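Local atomic coordinates of extracellular solute-binding protein, family 1 (Bifidobacterium longum subsp. infantis ATCC 15697, PDB entry 3OMB), a protein that probably captures an extracellular solute, perhaps a carbohydrate, for uptake by an ABC transporter, and carries a bound magnesium ion. Residues 140-145 with 150-155; 133-138 with 346-351; 107-112 with 471-476. One frame throughout, in Å; residues are numbered along the deposited sequence.

Interaction 1 of 3, residues 140-145 with 150-155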
loop_
_atom_site.group_PDB
_atom_site.type_symbol
_atom_site.label_atom_id
_atom_site.label_comp_id
_atom_site.label_asym_id
_atom_site.label_seq_id
_atom_site.Cartn_x
_atom_site.Cartn_y
_atom_site.Cartn_z
ATOM N N LYS A 140 -16.823 4.032 4.589
ATOM C CA LYS A 140 -16.281 5.310 4.990
ATOM C C LYS A 140 -15.309 5.844 3.952
ATOM O O LYS A 140 -15.358 7.029 3.620
ATOM C CB LYS A 140 -15.640 5.206 6.367
ATOM C CG LYS A 140 -16.633 5.159 7.520
ATOM C CD LYS A 140 -15.859 5.238 8.830
ATOM C CE LYS A 140 -16.331 4.260 9.874
ATOM N NZ LYS A 140 -17.627 4.733 10.404
HETATM N N MSE A 141 -14.454 4.967 3.423
HETATM C CA MSE A 141 -13.615 5.284 2.261
HETATM C C MSE A 141 -14.420 5.771 1.054
HETATM O O MSE A 141 -13.989 6.674 0.323
HETATM C CB MSE A 141 -12.850 4.056 1.808
HETATM C CG MSE A 141 -11.519 3.887 2.422
HETATM SE SE MSE A 141 -10.635 2.400 1.475
HETATM C CE MSE A 141 -9.288 2.076 2.835
ATOM N N SER A 142 -15.580 5.172 0.848
ATOM C CA SER A 142 -16.376 5.461 -0.349
ATOM C C SER A 142 -17.284 6.675 -0.253
ATOM O O SER A 142 -17.753 7.161 -1.278
ATOM C CB SER A 142 -17.191 4.243 -0.748
ATOM O OG SER A 142 -16.326 3.137 -0.934
ATOM N N THR A 143 -17.504 7.173 0.968
ATOM C CA THR A 143 -18.463 8.243 1.258
ATOM C C THR A 143 -17.726 9.476 1.791
ATOM O O THR A 143 -16.937 9.387 2.754
ATOM C CB THR A 143 -19.478 7.789 2.338
ATOM O OG1 THR A 143 -20.070 6.551 1.945
ATOM C CG2 THR A 143 -20.579 8.824 2.582
ATOM N N ASP A 144 -17.981 10.626 1.178
ATOM C CA ASP A 144 -17.373 11.844 1.670
ATOM C C ASP A 144 -18.211 12.458 2.792
ATOM O O ASP A 144 -19.251 11.916 3.201
ATOM C CB ASP A 144 -17.086 12.842 0.539
ATOM C CG ASP A 144 -18.348 13.310 -0.176
ATOM O OD1 ASP A 144 -19.437 13.361 0.445
ATOM O OD2 ASP A 144 -18.244 13.652 -1.372
ATOM N N SER A 145 -17.744 13.589 3.287
ATOM C CA SER A 145 -18.376 14.242 4.413
ATOM C C SER A 145 -19.722 14.856 4.025
ATOM O O SER A 145 -20.482 15.247 4.899
ATOM C CB SER A 145 -17.452 15.322 4.986
ATOM O OG SER A 145 -17.205 16.321 4.005
ATOM N N TYR A 150 -18.777 9.070 -4.882
ATOM C CA TYR A 150 -18.326 9.297 -6.240
ATOM C C TYR A 150 -17.380 8.200 -6.706
ATOM O O TYR A 150 -17.256 7.953 -7.902
ATOM C CB TYR A 150 -17.658 10.661 -6.348
ATOM C CG TYR A 150 -18.652 11.796 -6.406
ATOM C CD1 TYR A 150 -19.686 11.793 -7.351
ATOM C CD2 TYR A 150 -18.553 12.884 -5.536
ATOM C CE1 TYR A 150 -20.587 12.826 -7.428
ATOM C CE2 TYR A 150 -19.459 13.940 -5.610
ATOM C CZ TYR A 150 -20.470 13.892 -6.556
ATOM O OH TYR A 150 -21.386 14.902 -6.635
ATOM N N ALA A 151 -16.734 7.531 -5.757
ATOM C CA ALA A 151 -15.730 6.536 -6.081
ATOM C C ALA A 151 -15.798 5.449 -5.041
ATOM O O ALA A 151 -15.492 5.683 -3.891
ATOM C CB ALA A 151 -14.306 7.172 -6.102
ATOM N N ILE A 152 -16.192 4.255 -5.459
ATOM C CA ILE A 152 -16.334 3.135 -4.528
ATOM C C ILE A 152 -15.001 2.425 -4.356
ATOM O O ILE A 152 -14.262 2.202 -5.333
ATOM C CB ILE A 152 -17.433 2.170 -5.002
ATOM C CG1 ILE A 152 -18.679 3.005 -5.368
ATOM C CG2 ILE A 152 -17.729 1.101 -3.937
ATOM C CD1 ILE A 152 -19.990 2.241 -5.523
ATOM N N ALA A 153 -14.702 2.078 -3.109
ATOM C CA ALA A 153 -13.493 1.342 -2.778
ATOM C C ALA A 153 -13.583 -0.107 -3.249
ATOM O O ALA A 153 -14.634 -0.587 -3.691
ATOM C CB ALA A 153 -13.238 1.396 -1.248
ATOM N N ASP A 154 -12.464 -0.804 -3.146
ATOM C CA ASP A 154 -12.437 -2.243 -3.421
ATOM C C ASP A 154 -11.688 -2.980 -2.305
ATOM O O ASP A 154 -10.999 -2.368 -1.494
ATOM C CB ASP A 154 -11.804 -2.488 -4.782
ATOM C CG ASP A 154 -10.566 -1.653 -4.995
ATOM O OD1 ASP A 154 -9.522 -1.983 -4.375
ATOM O OD2 ASP A 154 -10.636 -0.662 -5.768
ATOM N N GLY A 155 -11.837 -4.290 -2.257
ATOM C CA GLY A 155 -11.167 -5.094 -1.232
ATOM C C GLY A 155 -10.646 -6.401 -1.790
ATOM O O GLY A 155 -11.283 -7.008 -2.627
HETATM O O HOH W 1 -16.646 8.821 -2.938
#
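S142, in the last turn of helix 136-142, meets the strand 152-155 with its whole short side chain. CB rests against the backbone, 3.9 Å from A151 O and 4.0 Å from I152 CA. OG stands anti to its own carbonyl carbon (chi1 -56°), and from there it takes the N-H of A153 in a nearly straight hydrogen bond, A153 N to S142 OG 2.9 Å at 169°. The same OG is hydrogen-bonded to A138 O, one turn back in the helix, and carbon atoms of the strand crowd round it: I152 CA, A153 CB and the CG2 branch of I152. One buried hydroxyl thus bonds to a helix carbonyl and a strand amide together. An alanine here would remove OG, which would probably leave A153 N without its acceptor and the strand less firmly fixed to the helix end. Beside it, the extended M141 chain lays its selenium over the methyl of A153, SE to CB 3.9 Å. Nearer the start of the second segment a water joins the backbones, donating to S142 O at 2.6 Å and accepting from Y150 N at 2.9 Å. Past the helix end, D144 OD2 comes obliquely to the Y150 ring, while its main partner is Y109 OH. This is a tight helix-turn-strand connection, with D144 OD1 accepting the backbone N-H groups of K146 and R148 inside the turn. Helix 126-134 packs F132 against S142 and I152, and strand 349-350 runs antiparallel to 152-155, its L349 touching M141.

Interaction 2 of 3, residues 133-138 with 346-351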
loop_
_atom_site.group_PDB
_atom_site.type_symbol
_atom_site.label_atom_id
_atom_site.label_comp_id
_atom_site.label_asym_id
_atom_site.label_seq_id
_atom_site.Cartn_x
_atom_site.Cartn_y
_atom_site.Cartn_z
ATOM N N LYS A 133 -21.724 -3.323 4.320
ATOM C CA LYS A 133 -22.229 -3.870 5.566
ATOM C C LYS A 133 -21.153 -4.682 6.291
ATOM O O LYS A 133 -20.965 -4.516 7.503
ATOM C CB LYS A 133 -23.488 -4.700 5.341
ATOM C CG LYS A 133 -24.085 -5.262 6.625
ATOM C CD LYS A 133 -25.251 -6.175 6.331
ATOM C CE LYS A 133 -25.483 -7.132 7.486
ATOM N NZ LYS A 133 -26.852 -7.714 7.401
ATOM N N GLN A 134 -20.445 -5.535 5.559
ATOM C CA GLN A 134 -19.379 -6.346 6.136
ATOM C C GLN A 134 -18.064 -5.576 6.442
ATOM O O GLN A 134 -17.332 -5.936 7.370
ATOM C CB GLN A 134 -19.083 -7.532 5.208
ATOM C CG GLN A 134 -18.342 -8.651 5.899
ATOM C CD GLN A 134 -18.098 -9.801 4.973
ATOM O OE1 GLN A 134 -17.056 -9.869 4.331
ATOM N NE2 GLN A 134 -19.078 -10.689 4.856
ATOM N N LYS A 135 -17.777 -4.533 5.664
ATOM C CA LYS A 135 -16.539 -3.776 5.796
ATOM C C LYS A 135 -16.891 -2.300 5.964
ATOM O O LYS A 135 -16.839 -1.523 4.995
ATOM C CB LYS A 135 -15.669 -3.938 4.543
ATOM C CG LYS A 135 -15.511 -5.357 3.997
ATOM C CD LYS A 135 -14.547 -6.151 4.817
ATOM C CE LYS A 135 -14.440 -7.589 4.323
ATOM N NZ LYS A 135 -13.291 -8.233 5.046
ATOM N N PRO A 136 -17.239 -1.889 7.192
ATOM C CA PRO A 136 -17.662 -0.493 7.339
ATOM C C PRO A 136 -16.563 0.511 7.017
ATOM O O PRO A 136 -16.871 1.682 6.761
ATOM C CB PRO A 136 -18.098 -0.388 8.807
ATOM C CG PRO A 136 -17.960 -1.757 9.389
ATOM C CD PRO A 136 -17.096 -2.571 8.487
ATOM N N ASP A 137 -15.300 0.093 7.021
ATOM C CA ASP A 137 -14.244 1.041 6.628
ATOM C C ASP A 137 -14.252 1.360 5.115
ATOM O O ASP A 137 -13.802 2.438 4.703
ATOM C CB ASP A 137 -12.855 0.601 7.108
ATOM C CG ASP A 137 -12.623 0.867 8.626
ATOM O OD1 ASP A 137 -13.568 1.281 9.366
ATOM O OD2 ASP A 137 -11.472 0.653 9.080
ATOM N N ALA A 138 -14.770 0.423 4.304
ATOM C CA ALA A 138 -14.964 0.633 2.868
ATOM C C ALA A 138 -16.088 1.601 2.585
ATOM O O ALA A 138 -16.011 2.363 1.636
ATOM C CB ALA A 138 -15.247 -0.669 2.158
ATOM N N SER A 346 -3.474 -1.554 6.459
ATOM C CA SER A 346 -4.167 -2.754 6.026
ATOM C C SER A 346 -3.933 -2.883 4.536
ATOM O O SER A 346 -3.957 -1.884 3.830
ATOM C CB SER A 346 -5.672 -2.627 6.312
ATOM O OG SER A 346 -6.371 -3.633 5.603
ATOM N N SER A 347 -3.696 -4.093 4.052
ATOM C CA SER A 347 -3.490 -4.321 2.619
ATOM C C SER A 347 -4.789 -4.701 1.876
ATOM O O SER A 347 -4.753 -4.994 0.693
ATOM C CB SER A 347 -2.439 -5.418 2.419
ATOM O OG SER A 347 -1.263 -5.139 3.161
ATOM N N GLU A 348 -5.920 -4.693 2.577
ATOM C CA GLU A 348 -7.163 -5.239 2.036
ATOM C C GLU A 348 -7.925 -4.236 1.169
ATOM O O GLU A 348 -8.198 -4.503 -0.012
ATOM C CB GLU A 348 -8.081 -5.719 3.162
ATOM C CG GLU A 348 -9.392 -6.312 2.618
ATOM C CD GLU A 348 -10.297 -6.873 3.713
ATOM O OE1 GLU A 348 -11.357 -7.468 3.367
ATOM O OE2 GLU A 348 -9.940 -6.730 4.909
ATOM N N LEU A 349 -8.270 -3.104 1.779
ATOM C CA LEU A 349 -9.083 -2.075 1.154
ATOM C C LEU A 349 -8.270 -1.009 0.459
ATOM O O LEU A 349 -7.169 -0.668 0.878
ATOM C CB LEU A 349 -9.994 -1.399 2.179
ATOM C CG LEU A 349 -10.916 -2.340 2.950
ATOM C CD1 LEU A 349 -11.623 -1.570 4.059
ATOM C CD2 LEU A 349 -11.925 -3.084 2.032
ATOM N N SER A 350 -8.843 -0.471 -0.607
ATOM C CA SER A 350 -8.151 0.480 -1.452
ATOM C C SER A 350 -9.187 1.463 -1.993
ATOM O O SER A 350 -10.223 1.040 -2.497
ATOM C CB SER A 350 -7.432 -0.279 -2.569
ATOM O OG SER A 350 -7.076 0.582 -3.624
ATOM N N PRO A 351 -8.932 2.783 -1.850
ATOM C CA PRO A 351 -9.989 3.720 -2.215
ATOM C C PRO A 351 -10.060 3.887 -3.718
ATOM O O PRO A 351 -9.151 3.450 -4.428
ATOM C CB PRO A 351 -9.563 5.039 -1.552
ATOM C CG PRO A 351 -8.314 4.741 -0.753
ATOM C CD PRO A 351 -7.753 3.455 -1.267
#
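K135 and E348 form a salt bridge beside the two-stranded antiparallel sheet of 349-350 and 152-155, in what is, by family, probably a type 2 periplasmic-binding-protein fold; the place is consistent with the crossover between its two lobes. K135 NZ lies 2.7 Å from E348 OE1 and uses the syn lone pair of that oxygen, on the side of OE2, which itself stays 3.7 Å from NZ. The two side chains cross at about a right angle, and K135 CE also comes close to OE1. E348 reaches out fully extended, its CG anti to the backbone N (chi1 -179°), whereas K135 is bent at chi2 (-77°) before running straight to its ammonium group.

The apolar half of the contact is the branched end of L349. Its CD1 lies 3.7 Å from A138 N and 3.9 Å from D137 CB, and its CD2 meets A138 CB at 4.1 Å, so the leucine sits against the first turn of helix 136-142. F131 of helix 126-134 touches both A138 and L349 and continues this apolar patch.

Further out, K135 NZ also makes a salt bridge, its stronger polar contact, to D428 OD1, so the ammonium is held between two carboxylates, which probably favours its charged form. Q134 OE1 accepts from D428 N and helps to place that aspartate. K135 also fills the N-cap position of helix 136-142, its carbonyl O receiving A138 N. On the other segment S346, whose OG is also hydrogen-bonded to S161 O, makes an ST turn that shapes the backbone ahead of the strand: E348 N donates to S346 OG over 3.2 Å at 167°.

Interaction 3 of 3, residues 107-112 with 471-476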
loop_
_atom_site.group_PDB
_atom_site.type_symbol
_atom_site.label_atom_id
_atom_site.label_comp_id
_atom_site.label_asym_id
_atom_site.label_seq_id
_atom_site.Cartn_x
_atom_site.Cartn_y
_atom_site.Cartn_z
ATOM N N GLU A 107 -12.096 14.501 -7.763
ATOM C CA GLU A 107 -12.254 14.912 -9.155
ATOM C C GLU A 107 -13.690 15.203 -9.568
ATOM O O GLU A 107 -13.937 16.042 -10.430
ATOM C CB GLU A 107 -11.609 13.899 -10.081
ATOM C CG GLU A 107 -10.160 14.274 -10.315
ATOM C CD GLU A 107 -9.199 13.153 -10.048
ATOM O OE1 GLU A 107 -9.641 11.993 -9.850
ATOM O OE2 GLU A 107 -7.982 13.442 -10.027
ATOM N N ALA A 108 -14.627 14.529 -8.915
ATOM C CA ALA A 108 -16.034 14.849 -9.066
ATOM C C ALA A 108 -16.363 16.263 -8.581
ATOM O O ALA A 108 -17.332 16.876 -9.067
ATOM C CB ALA A 108 -16.880 13.840 -8.359
ATOM N N TYR A 109 -15.562 16.770 -7.641
ATOM C CA TYR A 109 -15.691 18.144 -7.151
ATOM C C TYR A 109 -14.891 19.142 -7.984
ATOM O O TYR A 109 -15.301 20.294 -8.145
ATOM C CB TYR A 109 -15.324 18.232 -5.664
ATOM C CG TYR A 109 -16.364 17.582 -4.767
ATOM C CD1 TYR A 109 -17.560 18.250 -4.459
ATOM C CD2 TYR A 109 -16.168 16.300 -4.243
ATOM C CE1 TYR A 109 -18.521 17.659 -3.644
ATOM C CE2 TYR A 109 -17.117 15.703 -3.433
ATOM C CZ TYR A 109 -18.294 16.387 -3.134
ATOM O OH TYR A 109 -19.257 15.806 -2.334
ATOM N N GLN A 110 -13.764 18.692 -8.530
ATOM C CA GLN A 110 -12.984 19.526 -9.437
ATOM C C GLN A 110 -13.687 19.735 -10.784
ATOM O O GLN A 110 -13.551 20.781 -11.388
ATOM C CB GLN A 110 -11.580 18.959 -9.633
ATOM C CG GLN A 110 -10.605 19.394 -8.542
ATOM C CD GLN A 110 -9.252 18.709 -8.647
ATOM O OE1 GLN A 110 -9.160 17.520 -8.980
ATOM N NE2 GLN A 110 -8.187 19.463 -8.358
ATOM N N TYR A 111 -14.423 18.727 -11.240
ATOM C CA TYR A 111 -15.163 18.805 -12.491
ATOM C C TYR A 111 -16.626 18.517 -12.193
ATOM O O TYR A 111 -17.083 17.380 -12.334
ATOM C CB TYR A 111 -14.576 17.840 -13.532
ATOM C CG TYR A 111 -13.116 18.117 -13.818
ATOM C CD1 TYR A 111 -12.730 18.976 -14.858
ATOM C CD2 TYR A 111 -12.116 17.558 -13.019
ATOM C CE1 TYR A 111 -11.363 19.255 -15.102
ATOM C CE2 TYR A 111 -10.767 17.825 -13.243
ATOM C CZ TYR A 111 -10.393 18.666 -14.283
ATOM O OH TYR A 111 -9.053 18.911 -14.481
ATOM N N PRO A 112 -17.369 19.549 -11.749
ATOM C CA PRO A 112 -18.769 19.356 -11.349
ATOM C C PRO A 112 -19.611 18.691 -12.444
ATOM O O PRO A 112 -19.411 18.955 -13.633
ATOM C CB PRO A 112 -19.254 20.779 -11.070
ATOM C CG PRO A 112 -17.993 21.525 -10.693
ATOM C CD PRO A 112 -16.950 20.954 -11.615
HETATM N N MSE A 471 -11.448 14.874 0.719
HETATM C CA MSE A 471 -11.464 16.260 1.211
HETATM C C MSE A 471 -12.083 17.182 0.171
HETATM O O MSE A 471 -12.193 16.790 -0.986
HETATM C CB MSE A 471 -10.037 16.757 1.356
HETATM C CG MSE A 471 -9.282 16.168 2.448
HETATM SE SE MSE A 471 -7.507 16.920 2.486
HETATM C CE MSE A 471 -7.003 15.819 3.992
ATOM N N ASP A 472 -12.424 18.410 0.566
ATOM C CA ASP A 472 -12.681 19.511 -0.380
ATOM C C ASP A 472 -11.476 19.678 -1.338
ATOM O O ASP A 472 -10.331 19.531 -0.907
ATOM C CB ASP A 472 -12.838 20.855 0.367
ATOM C CG ASP A 472 -14.061 20.911 1.295
ATOM O OD1 ASP A 472 -15.022 20.110 1.140
ATOM O OD2 ASP A 472 -14.074 21.802 2.184
ATOM N N PRO A 473 -11.722 20.013 -2.621
ATOM C CA PRO A 473 -10.602 20.321 -3.517
ATOM C C PRO A 473 -9.722 21.486 -3.054
ATOM O O PRO A 473 -8.517 21.480 -3.313
ATOM C CB PRO A 473 -11.274 20.674 -4.852
ATOM C CG PRO A 473 -12.732 20.541 -4.650
ATOM C CD PRO A 473 -12.985 19.832 -3.364
ATOM N N SER A 474 -10.293 22.469 -2.372
ATOM C CA SER A 474 -9.470 23.582 -1.901
ATOM C C SER A 474 -8.509 23.136 -0.799
ATOM O O SER A 474 -7.415 23.674 -0.681
ATOM C CB SER A 474 -10.323 24.749 -1.421
ATOM O OG SER A 474 -11.180 24.303 -0.375
ATOM N N ASP A 475 -8.913 22.162 0.013
ATOM C CA ASP A 475 -8.035 21.661 1.061
ATOM C C ASP A 475 -6.943 20.758 0.489
ATOM O O ASP A 475 -5.789 20.870 0.876
ATOM C CB ASP A 475 -8.827 20.971 2.176
ATOM C CG ASP A 475 -9.330 21.958 3.236
ATOM O OD1 ASP A 475 -8.934 23.150 3.186
ATOM O OD2 ASP A 475 -10.096 21.532 4.136
ATOM N N ALA A 476 -7.311 19.907 -0.464
ATOM C CA ALA A 476 -6.363 19.044 -1.164
ATOM C C ALA A 476 -5.258 19.875 -1.838
ATOM O O ALA A 476 -4.069 19.561 -1.711
ATOM C CB ALA A 476 -7.088 18.160 -2.188
#
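Y109 and Q110, at the end of helix 106-110, close on P473, the first residue of helix 473-486. The meeting is small, 134 Å² in all, lies at the surface, and is made by carbon atoms with no hydrogen bond between the two segments. The helix closes with E107 O receiving Y111 N over 2.8 Å.

Y109 gives the closest approach. Its CB is 3.6 Å from P473 CG and equally 3.6 Å from P473 CD, so the leading edge of the proline ring butts against the root of the tyrosine. CG stands anti to the carbonyl carbon (chi1 -71°), and from this root the phenol ring leads off past P473 CD, which it meets obliquely, toward the turn after helix 136-142. There the OH, besides its bond to D144, is hydrogen-bonded to R148 NH1, and the ring packs edge-to-face with Y150. These outside partners probably fix the rotation of the ring, while the CB that bears it carries the contact with the proline.

Q110 comes next in sequence and meets P473 CB. Its extended chain and P473 slide past each other in opposite directions, with Q110 CG 4.0 Å from P473 CB. Y111 then leaves helical geometry and packs on L90 of helix 79-92.

P473 suits the first turn of a helix, where a backbone N-H is not needed for an intrahelical bond. D472 O, just before it, accepts A476 N at 3.1 Å. Behind the proline, helix 519-534 backs the second segment: W526 and W529 touch M471, while K528 and W529 bind D475 OD2. The contact therefore joins helix 106-110 to helix 473-486 and, behind it, helix 519-534.

Overall arrangement
From the N terminus the first segment met is 107-112 on helix 106-110; helices 126-134 and 136-142 follow, and the chain turns through a short loop into strand 152-155; interaction 1 closes this local loop. After a long excursion, probably through the other lobe, it returns at 346-351, where interaction 2 closes a loop of some 200 residues that encloses interaction 1. Residues 471-476 finally come back to 107-112, and interaction 3 encloses both others. Nothing crosses. Interactions 1 and 2 lie about 9 Å apart between centres, sharing helix 136-142 and the two-stranded sheet. Interaction 3 touches interaction 1 through Y109 and A108, but stays about 10 Å from interaction 2 at nearest atoms; it ties helix 473-486 to helix 106-110.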